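PDB 3MCX: SusD superfamily protein from Bacteroides thetaiotaomicron, which is of unknown function but, as a zinc-binding member of the SusD family at the outer membrane, probably binds nutrients such as glycans for uptake. Local coordinates for residues 461-464 / 465-468; 83-86 / 87-91; 431-435 / 436-440. All coordinates share one frame; numbering follows the deposited sequence.

Interaction 1 (461-464 / 465-468); sequences IPQS and EIDA
Ile466 reaches back over Ile461, Pro462 and Gln463, and its branches share these neighbours out. Ile466 CB is 3.6 Å from Gln463 O. CG1, anti to its own carbonyl carbon (chi1 -57°), passes close to Pro462 O, while Ile466 CG2 lies 3.8 Å from Gln463 NE2. At the tip, Ile466 CD1 meets Ile461 CG2 at 4.0 Å, the two isoleucines crossing at about a right angle. Since Pro462 is the N-cap of helix 463-468, this pairing of the residue before the cap with the fourth residue of the helix is a hydrophobic staple. The first turn is closed by backbone: Pro462 O accepts from Ile466 N at 3.2 Å, in the carbonyl plane, and weakly from Glu465 N. Gln463 and Asp467 are joined twice, through Asp467 N to Gln463 O at 2.8 Å and through Gln463 NE2 to Asp467 OD1 at 3.0 Å. The second bond is nearly straight and stays in the amide plane, yet it meets the carboxylate from above, the two planes being 63° apart. A water accepts from Ser464 OG and donates to Glu465 OE2, which also takes a hydrogen bond from Trp88 NE1 of helix 81-106.

Interaction 2 (83-86 / 87-91); sequences NIVL and PWNTV
Asn83 O faces the ring of Pro87, whose CG lies 3.5 Å away where a regular helix would offer an N-H. This is a proline kink in helix 81-106: the turn at 83-85 widens to a pi-type turn, and the ring sits as a knob among Asn83, Ile84, Val85 and Leu86. The carbonyl of Asn83 is nevertheless satisfied, by the hydroxyl of Tyr71, and its side-chain amide is held by Lys66 O.

At Ile84 the helical pattern resumes. Its carbonyl oxygen accepts from Trp88 N at 3.2 Å, with the donor tilted 26° from the carbonyl plane, and Pro87 CD also lies against that oxygen. The side chain of Ile84 turns from the kink to Phe140 of helix 115-140; the Trp88 indole, with CG anti to the backbone N (chi1 177°), meets the same phenylalanine edge-to-face, so the two residues tie this helix to the next one in the chain.

Val85 pairs with Asn89 one turn on. Val85 O takes Asn89 N at 2.9 Å, nearly along the C=O axis, and the side chains run side by side in the same direction, Val85 CG1 lying 3.5 Å from Asn89 ND2.

Leu86 CB lies 3.4 Å from Pro87 CD, a closeness that the peptide bond joining the two residues largely imposes. Two donors from Thr90 converge on the carbonyl of Leu86. Thr90 N comes to Leu86 O at 2.8 Å in the usual helical bond, and the hydroxyl folds back over the helix wall beside its own backbone N (chi1 -54°). From there Thr90 OG1 donates to Leu86 O at 2.7 Å, arriving above the carbonyl plane.

Interaction 3 (431-435 / 436-440); sequences IERKG and SWHLE
The His438 ring carries Arg433 on one face and Gly435 at its edge. Arg433 CB stands 3.5 Å from the centroid of the His438 ring, 5° off the normal, a CH-pi contact. Arg433 CG continues over the same face, 3.5 Å from His438 CE1, before the chain bends at chi2 (81°) and carries the guanidinium off to Tyr72 O, Ala447 O and Ala53 O. Gly435, with no side chain to intrude, lets His438 CD2 approach Gly435 N to 3.4 Å, in the plane of the ring. The backbone between them forms a type I beta turn from Gly435 to His438, closed by His438 N to Gly435 O at 3.3 Å; the donor stands well above the carbonyl plane. Both ring nitrogens are held, ND1 by Tyr72 OH and NE2 by Asp296 OD1. With an alanine in place of His438, Arg433 CB would probably lose its flat partner, and Tyr72 and Asp296 their link to the turn. Asp296 also accepts from the N-H groups of Lys434 and Gly435, and its carboxylate is likely to favour a proton on NE2, and to favour a cationic ring as well, whereas the nearby arginine charge would tend to work against the cationic form.

Along the chain the order is interaction 2, interaction 3, interaction 1, yet in space the first and last are partners. Their centres are 11 Å apart, and the residues leading into the short helix 463-468 pack on helix 81-106: Pro462 CG lies 3.5 Å from Trp88 CG, and Ile461 CD1 rests 3.7 Å from Trp88 CZ3. Late and early parts of the chain are thus joined, Trp88 and Ile84 offering the surface. Interaction 3 is separate. It begins on strand 431-432 of a two-stranded antiparallel sheet and runs on into the loop before helix 441-444, its centre 28 Å from that of interaction 2 and 32 Å from that of interaction 1, in another part of this protein, whose regular structure is mostly helix.

Interaction 1 (461-464 / 465-468)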
ATOM      1  N   ILE A 461      -4.048  14.058  13.084  1.00  5.50           N
ATOM      2  CA  ILE A 461      -4.606  14.952  12.095  1.00  6.08           C
ATOM      3  C   ILE A 461      -3.643  16.163  12.027  1.00  6.16           C
ATOM      4  O   ILE A 461      -3.167  16.621  13.040  1.00  5.73           O
ATOM      5  CB  ILE A 461      -5.998  15.422  12.535  1.00  6.41           C
ATOM      6  CG1 ILE A 461      -6.977  14.232  12.769  1.00  6.96           C
ATOM      7  CG2 ILE A 461      -6.612  16.476  11.542  1.00  7.58           C
ATOM      8  CD1 ILE A 461      -7.172  13.307  11.602  1.00  8.40           C
ATOM      9  N   PRO A 462      -3.369  16.687  10.823  1.00  5.39           N
ATOM     10  CA  PRO A 462      -2.439  17.813  10.736  1.00  5.78           C
ATOM     11  C   PRO A 462      -2.865  18.961  11.619  1.00  5.35           C
ATOM     12  O   PRO A 462      -4.046  19.342  11.675  1.00  5.53           O
ATOM     13  CB  PRO A 462      -2.498  18.213   9.247  1.00  5.79           C
ATOM     14  CG  PRO A 462      -2.955  17.021   8.527  1.00  8.78           C
ATOM     15  CD  PRO A 462      -3.776  16.184   9.499  1.00  6.41           C
ATOM     16  N   GLN A 463      -1.894  19.600  12.274  1.00  5.44           N
ATOM     17  CA  GLN A 463      -2.184  20.723  13.110  1.00  5.08           C
ATOM     18  C   GLN A 463      -2.818  21.875  12.327  1.00  5.39           C
ATOM     19  O   GLN A 463      -3.609  22.625  12.868  1.00  7.13           O
ATOM     20  CB  GLN A 463      -0.929  21.265  13.844  1.00  6.43           C
ATOM     21  CG  GLN A 463      -1.202  22.239  14.925  1.00  5.39           C
ATOM     22  CD  GLN A 463      -2.004  21.659  16.062  1.00  3.86           C
ATOM     23  OE1 GLN A 463      -1.804  20.481  16.401  1.00  6.71           O
ATOM     24  NE2 GLN A 463      -2.869  22.462  16.680  1.00  5.07           N
ATOM     25  N   SER A 464      -2.465  21.966  11.043  1.00  6.50           N
ATOM     26  CA  SER A 464      -3.063  22.978  10.156  1.00  7.72           C
ATOM     27  C   SER A 464      -4.588  22.844  10.169  1.00  8.21           C
ATOM     28  O   SER A 464      -5.298  23.848  10.236  1.00  9.31           O
ATOM     29  CB  SER A 464      -2.533  22.787   8.736  1.00  9.13           C
ATOM     30  OG  SER A 464      -2.602  21.466   8.296  1.00 11.19           O
ATOM     31  N   GLU A 465      -5.079  21.610  10.108  1.00  7.81           N
ATOM     32  CA  GLU A 465      -6.538  21.388  10.196  1.00  7.41           C
ATOM     33  C   GLU A 465      -7.133  21.723  11.532  1.00  7.43           C
ATOM     34  O   GLU A 465      -8.209  22.315  11.631  1.00  7.95           O
ATOM     35  CB  GLU A 465      -6.883  19.933   9.833  1.00  8.28           C
ATOM     36  CG  GLU A 465      -6.567  19.561   8.431  1.00  9.47           C
ATOM     37  CD  GLU A 465      -7.503  20.176   7.387  1.00 13.71           C
ATOM     38  OE1 GLU A 465      -8.631  20.636   7.666  1.00 15.49           O
ATOM     39  OE2 GLU A 465      -7.024  20.239   6.263  1.00 21.33           O
ATOM     40  N   ILE A 466      -6.453  21.307  12.599  1.00  6.73           N
ATOM     41  CA  ILE A 466      -6.919  21.594  13.943  1.00  7.10           C
ATOM     42  C   ILE A 466      -7.004  23.087  14.214  1.00  7.54           C
ATOM     43  O   ILE A 466      -7.994  23.588  14.759  1.00  8.68           O
ATOM     44  CB  ILE A 466      -5.984  20.921  15.003  1.00  6.95           C
ATOM     45  CG1 ILE A 466      -5.879  19.408  14.783  1.00  8.33           C
ATOM     46  CG2 ILE A 466      -6.440  21.271  16.420  1.00  7.11           C
ATOM     47  CD1 ILE A 466      -7.226  18.638  14.821  1.00  8.06           C
ATOM     48  N   ASP A 467      -5.975  23.811  13.801  1.00  7.24           N
ATOM     49  CA  ASP A 467      -5.915  25.256  14.004  1.00  7.70           C
ATOM     50  C   ASP A 467      -7.034  25.984  13.236  1.00  8.46           C
ATOM     51  O   ASP A 467      -7.651  26.927  13.787  1.00 11.16           O
ATOM     52  CB  ASP A 467      -4.520  25.805  13.629  1.00  7.40           C
ATOM     53  CG  ASP A 467      -3.427  25.501  14.689  1.00  7.55           C
ATOM     54  OD1 ASP A 467      -3.787  25.208  15.838  1.00  6.13           O
ATOM     55  OD2 ASP A 467      -2.228  25.607  14.353  1.00  5.74           O
ATOM     56  N   ALA A 468      -7.315  25.491  12.016  1.00  8.03           N
ATOM     57  CA  ALA A 468      -8.215  26.187  11.055  1.00  8.99           C
ATOM     58  C   ALA A 468      -9.703  25.866  11.236  1.00 10.19           C
ATOM     59  O   ALA A 468     -10.555  26.696  10.928  1.00 10.17           O
ATOM     60  CB  ALA A 468      -7.824  25.811   9.654  1.00  8.53           C
TER
HETATM   61  O   HOH W   1      -4.049  20.856   6.112  1.00 17.10           O

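Interaction 2 (83-86 / 87-91)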
ATOM      1  N   ASN A  83       5.571  14.265   7.009  1.00  5.37           N
ATOM      2  CA  ASN A  83       4.915  13.008   7.314  1.00  5.91           C
ATOM      3  C   ASN A  83       3.451  13.075   7.642  1.00  5.68           C
ATOM      4  O   ASN A  83       2.790  12.041   7.675  1.00  6.18           O
ATOM      5  CB  ASN A  83       5.680  12.359   8.457  1.00  6.50           C
ATOM      6  CG  ASN A  83       7.111  12.035   8.064  1.00  5.50           C
ATOM      7  OD1 ASN A  83       7.321  11.488   6.984  1.00  7.03           O
ATOM      8  ND2 ASN A  83       8.079  12.360   8.913  1.00  6.04           N
ATOM      9  N   ILE A  84       2.937  14.266   7.878  1.00  4.95           N
ATOM     10  CA  ILE A  84       1.525  14.451   8.240  1.00  5.56           C
ATOM     11  C   ILE A  84       0.848  15.476   7.344  1.00  5.69           C
ATOM     12  O   ILE A  84      -0.142  15.140   6.675  1.00  5.88           O
ATOM     13  CB  ILE A  84       1.392  14.833   9.718  1.00  5.46           C
ATOM     14  CG1 ILE A  84       1.869  13.702  10.650  1.00  6.43           C
ATOM     15  CG2 ILE A  84      -0.049  15.247  10.082  1.00  6.01           C
ATOM     16  CD1 ILE A  84       1.058  12.397  10.572  1.00  6.03           C
ATOM     17  N   VAL A  85       1.370  16.690   7.280  1.00  4.98           N
ATOM     18  CA  VAL A  85       0.709  17.732   6.498  1.00  5.28           C
ATOM     19  C   VAL A  85       0.693  17.366   5.010  1.00  5.70           C
ATOM     20  O   VAL A  85      -0.339  17.414   4.353  1.00  5.80           O
ATOM     21  CB  VAL A  85       1.385  19.099   6.691  1.00  4.75           C
ATOM     22  CG1 VAL A  85       0.698  20.194   5.880  1.00  5.44           C
ATOM     23  CG2 VAL A  85       1.362  19.516   8.173  1.00  5.68           C
ATOM     24  N   LEU A  86       1.852  17.013   4.449  1.00  5.36           N
ATOM     25  CA  LEU A  86       1.899  16.735   3.017  1.00  6.32           C
ATOM     26  C   LEU A  86       1.072  15.491   2.631  1.00  6.24           C
ATOM     27  O   LEU A  86       0.314  15.553   1.656  1.00  6.38           O
ATOM     28  CB  LEU A  86       3.378  16.631   2.564  1.00  5.81           C
ATOM     29  CG  LEU A  86       4.070  17.972   2.371  1.00  5.18           C
ATOM     30  CD1 LEU A  86       5.550  17.728   2.090  1.00  5.44           C
ATOM     31  CD2 LEU A  86       3.416  18.804   1.234  1.00  8.13           C
ATOM     32  N   PRO A  87       1.200  14.365   3.358  1.00  6.00           N
ATOM     33  CA  PRO A  87       0.378  13.214   2.960  1.00  6.29           C
ATOM     34  C   PRO A  87      -1.119  13.432   3.045  1.00  6.17           C
ATOM     35  O   PRO A  87      -1.845  12.919   2.209  1.00  7.43           O
ATOM     36  CB  PRO A  87       0.883  12.086   3.875  1.00  7.15           C
ATOM     37  CG  PRO A  87       2.318  12.513   4.224  1.00  8.23           C
ATOM     38  CD  PRO A  87       2.224  13.994   4.355  1.00  7.13           C
ATOM     39  N   TRP A  88      -1.560  14.201   4.019  1.00  5.78           N
ATOM     40  CA  TRP A  88      -2.974  14.574   4.127  1.00  5.07           C
ATOM     41  C   TRP A  88      -3.386  15.464   2.957  1.00  6.44           C
ATOM     42  O   TRP A  88      -4.354  15.181   2.243  1.00  6.62           O
ATOM     43  CB  TRP A  88      -3.183  15.318   5.441  1.00  5.47           C
ATOM     44  CG  TRP A  88      -4.563  15.839   5.691  1.00  5.52           C
ATOM     45  CD1 TRP A  88      -5.044  17.019   5.290  1.00  5.46           C
ATOM     46  CD2 TRP A  88      -5.579  15.245   6.517  1.00  6.25           C
ATOM     47  NE1 TRP A  88      -6.331  17.217   5.775  1.00  6.01           N
ATOM     48  CE2 TRP A  88      -6.668  16.131   6.531  1.00  5.39           C
ATOM     49  CE3 TRP A  88      -5.676  14.039   7.196  1.00  6.10           C
ATOM     50  CZ2 TRP A  88      -7.858  15.858   7.241  1.00  5.64           C
ATOM     51  CZ3 TRP A  88      -6.849  13.762   7.907  1.00  6.45           C
ATOM     52  CH2 TRP A  88      -7.904  14.664   7.932  1.00  5.73           C
ATOM     53  N   ASN A  89      -2.656  16.559   2.754  1.00  5.26           N
ATOM     54  CA  ASN A  89      -3.060  17.568   1.793  1.00  5.83           C
ATOM     55  C   ASN A  89      -2.970  17.002   0.371  1.00  6.10           C
ATOM     56  O   ASN A  89      -3.763  17.345  -0.491  1.00  6.61           O
ATOM     57  CB  ASN A  89      -2.202  18.829   1.886  1.00  5.96           C
ATOM     58  CG  ASN A  89      -2.572  19.727   3.052  1.00  7.71           C
ATOM     59  OD1 ASN A  89      -3.653  19.607   3.629  1.00  9.37           O
ATOM     60  ND2 ASN A  89      -1.708  20.677   3.346  1.00  8.70           N
ATOM     61  N   THR A  90      -1.968  16.166   0.119  1.00  6.09           N
ATOM     62  CA  THR A  90      -1.762  15.650  -1.238  1.00  6.41           C
ATOM     63  C   THR A  90      -2.895  14.718  -1.624  1.00  5.88           C
ATOM     64  O   THR A  90      -3.372  14.766  -2.774  1.00  6.15           O
ATOM     65  CB  THR A  90      -0.382  14.985  -1.374  1.00  7.07           C
ATOM     66  OG1 THR A  90       0.628  15.924  -0.950  1.00  7.78           O
ATOM     67  CG2 THR A  90      -0.111  14.504  -2.811  1.00  7.98           C
ATOM     68  N   VAL A  91      -3.317  13.822  -0.713  1.00  6.20           N
ATOM     69  CA  VAL A  91      -4.417  12.916  -1.039  1.00  6.40           C
ATOM     70  C   VAL A  91      -5.714  13.686  -1.193  1.00  6.57           C
ATOM     71  O   VAL A  91      -6.501  13.410  -2.108  1.00  6.27           O
ATOM     72  CB  VAL A  91      -4.498  11.714  -0.081  1.00  6.55           C
ATOM     73  CG1 VAL A  91      -5.679  10.833  -0.482  1.00  7.30           C
ATOM     74  CG2 VAL A  91      -3.202  10.905  -0.145  1.00  7.42           C
TER

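Interaction 3 (431-435 / 436-440)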
ATOM      1  N   ILE A 431       2.274  -5.940  17.314  1.00  6.83           N
ATOM      2  CA  ILE A 431       3.470  -5.810  16.463  1.00  6.95           C
ATOM      3  C   ILE A 431       4.653  -5.716  17.399  1.00  7.41           C
ATOM      4  O   ILE A 431       4.692  -4.812  18.233  1.00  8.22           O
ATOM      5  CB  ILE A 431       3.367  -4.544  15.646  1.00  7.37           C
ATOM      6  CG1 ILE A 431       2.249  -4.671  14.614  1.00  7.86           C
ATOM      7  CG2 ILE A 431       4.721  -4.277  14.959  1.00  7.93           C
ATOM      8  CD1 ILE A 431       1.779  -3.315  14.120  1.00  9.20           C
ATOM      9  N   GLU A 432       5.597  -6.664  17.324  1.00  7.01           N
ATOM     10  CA  GLU A 432       6.774  -6.656  18.202  0.50  6.64           C
ATOM     11  C   GLU A 432       8.029  -6.559  17.339  1.00  6.67           C
ATOM     12  O   GLU A 432       8.243  -7.368  16.434  1.00  8.34           O
ATOM     13  CB  GLU A 432       6.855  -7.907  19.095  0.50  6.91           C
ATOM     14  CG  GLU A 432       5.786  -7.979  20.200  0.50  6.59           C
ATOM     15  CD  GLU A 432       5.966  -9.189  21.116  0.50  6.05           C
ATOM     16  OE1 GLU A 432       5.762 -10.343  20.663  0.50 13.56           O
ATOM     17  OE2 GLU A 432       6.376  -8.981  22.268  0.50  8.14           O
ATOM     18  N   ARG A 433       8.844  -5.558  17.625  1.00  6.86           N
ATOM     19  CA  ARG A 433      10.132  -5.368  16.969  1.00  6.80           C
ATOM     20  C   ARG A 433      11.192  -6.042  17.845  1.00  6.88           C
ATOM     21  O   ARG A 433      11.683  -5.439  18.799  1.00  8.51           O
ATOM     22  CB  ARG A 433      10.396  -3.868  16.832  1.00  6.91           C
ATOM     23  CG  ARG A 433       9.600  -3.152  15.796  1.00  6.95           C
ATOM     24  CD  ARG A 433       8.146  -2.740  16.203  1.00  6.87           C
ATOM     25  NE  ARG A 433       7.664  -1.913  15.124  1.00  7.10           N
ATOM     26  CZ  ARG A 433       7.905  -0.614  14.977  1.00  6.55           C
ATOM     27  NH1 ARG A 433       8.334   0.135  15.982  1.00  7.00           N
ATOM     28  NH2 ARG A 433       7.628  -0.063  13.829  1.00  6.44           N
ATOM     29  N   LYS A 434      11.528  -7.297  17.530  1.00  7.24           N
ATOM     30  CA  LYS A 434      12.379  -8.117  18.382  1.00  8.00           C
ATOM     31  C   LYS A 434      13.824  -8.246  17.897  1.00  7.36           C
ATOM     32  O   LYS A 434      14.719  -8.545  18.682  1.00  8.57           O
ATOM     33  CB  LYS A 434      11.812  -9.534  18.551  1.00  8.32           C
ATOM     34  CG  LYS A 434      10.509  -9.577  19.362  1.00 13.60           C
ATOM     35  CD  LYS A 434      10.288 -10.976  19.897  1.00 20.97           C
ATOM     36  CE  LYS A 434       8.829 -11.363  19.900  1.00 23.55           C
ATOM     37  NZ  LYS A 434       8.658 -12.885  20.026  1.00 25.63           N
ATOM     38  N   GLY A 435      14.017  -7.970  16.616  1.00  6.70           N
ATOM     39  CA  GLY A 435      15.308  -8.127  15.982  1.00  6.92           C
ATOM     40  C   GLY A 435      16.396  -7.278  16.595  1.00  7.22           C
ATOM     41  O   GLY A 435      16.150  -6.158  17.047  1.00  7.33           O
ATOM     42  N   SER A 436      17.621  -7.790  16.585  1.00  6.86           N
ATOM     43  CA  SER A 436      18.721  -7.197  17.339  1.00  7.92           C
ATOM     44  C   SER A 436      19.249  -5.868  16.800  1.00  7.84           C
ATOM     45  O   SER A 436      20.002  -5.197  17.531  1.00 10.82           O
ATOM     46  CB  SER A 436      19.884  -8.188  17.498  1.00  8.25           C
ATOM     47  OG  SER A 436      20.513  -8.412  16.267  1.00 12.31           O
ATOM     48  N   TRP A 437      18.916  -5.503  15.563  1.00  6.53           N
ATOM     49  CA  TRP A 437      19.316  -4.196  15.060  1.00  5.71           C
ATOM     50  C   TRP A 437      18.212  -3.178  14.924  1.00  6.10           C
ATOM     51  O   TRP A 437      18.423  -2.124  14.344  1.00  6.37           O
ATOM     52  CB  TRP A 437      20.178  -4.287  13.800  1.00  6.18           C
ATOM     53  CG  TRP A 437      19.608  -5.042  12.601  1.00  4.48           C
ATOM     54  CD1 TRP A 437      18.832  -4.549  11.617  1.00  6.07           C
ATOM     55  CD2 TRP A 437      19.862  -6.417  12.258  1.00  4.51           C
ATOM     56  NE1 TRP A 437      18.559  -5.516  10.685  1.00  6.06           N
ATOM     57  CE2 TRP A 437      19.162  -6.680  11.065  1.00  4.71           C
ATOM     58  CE3 TRP A 437      20.619  -7.446  12.842  1.00  6.04           C
ATOM     59  CZ2 TRP A 437      19.216  -7.916  10.427  1.00  6.99           C
ATOM     60  CZ3 TRP A 437      20.658  -8.687  12.217  1.00  5.61           C
ATOM     61  CH2 TRP A 437      19.960  -8.910  11.025  1.00  5.46           C
ATOM     62  N   HIS A 438      17.040  -3.433  15.501  1.00  5.60           N
ATOM     63  CA  HIS A 438      16.094  -2.361  15.647  1.00  5.73           C
ATOM     64  C   HIS A 438      16.745  -1.221  16.397  1.00  5.85           C
ATOM     65  O   HIS A 438      17.620  -1.400  17.273  1.00  6.62           O
ATOM     66  CB  HIS A 438      14.836  -2.850  16.348  1.00  4.88           C
ATOM     67  CG  HIS A 438      13.892  -3.550  15.422  1.00  5.82           C
ATOM     68  ND1 HIS A 438      13.124  -2.881  14.484  1.00  6.30           N
ATOM     69  CD2 HIS A 438      13.596  -4.868  15.284  1.00  6.84           C
ATOM     70  CE1 HIS A 438      12.407  -3.759  13.796  1.00  5.89           C
ATOM     71  NE2 HIS A 438      12.660  -4.974  14.283  1.00  4.97           N
ATOM     72  N   LEU A 439      16.277  -0.018  16.079  1.00  5.62           N
ATOM     73  CA  LEU A 439      16.925   1.151  16.638  1.00  5.83           C
ATOM     74  C   LEU A 439      16.642   1.312  18.124  1.00  6.22           C
ATOM     75  O   LEU A 439      15.545   0.996  18.591  1.00  6.32           O
ATOM     76  CB  LEU A 439      16.498   2.416  15.922  1.00  6.07           C
ATOM     77  CG  LEU A 439      16.783   2.410  14.445  1.00  6.97           C
ATOM     78  CD1 LEU A 439      16.509   3.828  13.822  1.00  5.96           C
ATOM     79  CD2 LEU A 439      18.173   1.902  14.097  1.00  7.77           C
ATOM     80  N   GLU A 440      17.590   1.892  18.847  1.00  6.26           N
ATOM     81  CA  GLU A 440      17.423   2.126  20.273  1.00  6.94           C
ATOM     82  C   GLU A 440      16.316   3.136  20.562  1.00  6.63           C
ATOM     83  O   GLU A 440      15.765   3.177  21.653  1.00  6.91           O
ATOM     84  CB  GLU A 440      18.732   2.561  20.935  1.00  7.77           C
ATOM     85  CG  GLU A 440      19.817   1.467  20.972  1.00 11.37           C
ATOM     86  CD  GLU A 440      19.367   0.181  21.647  1.00 18.78           C
ATOM     87  OE1 GLU A 440      18.778   0.284  22.742  1.00 17.44           O
ATOM     88  OE2 GLU A 440      19.627  -0.918  21.075  1.00 21.90           O
TER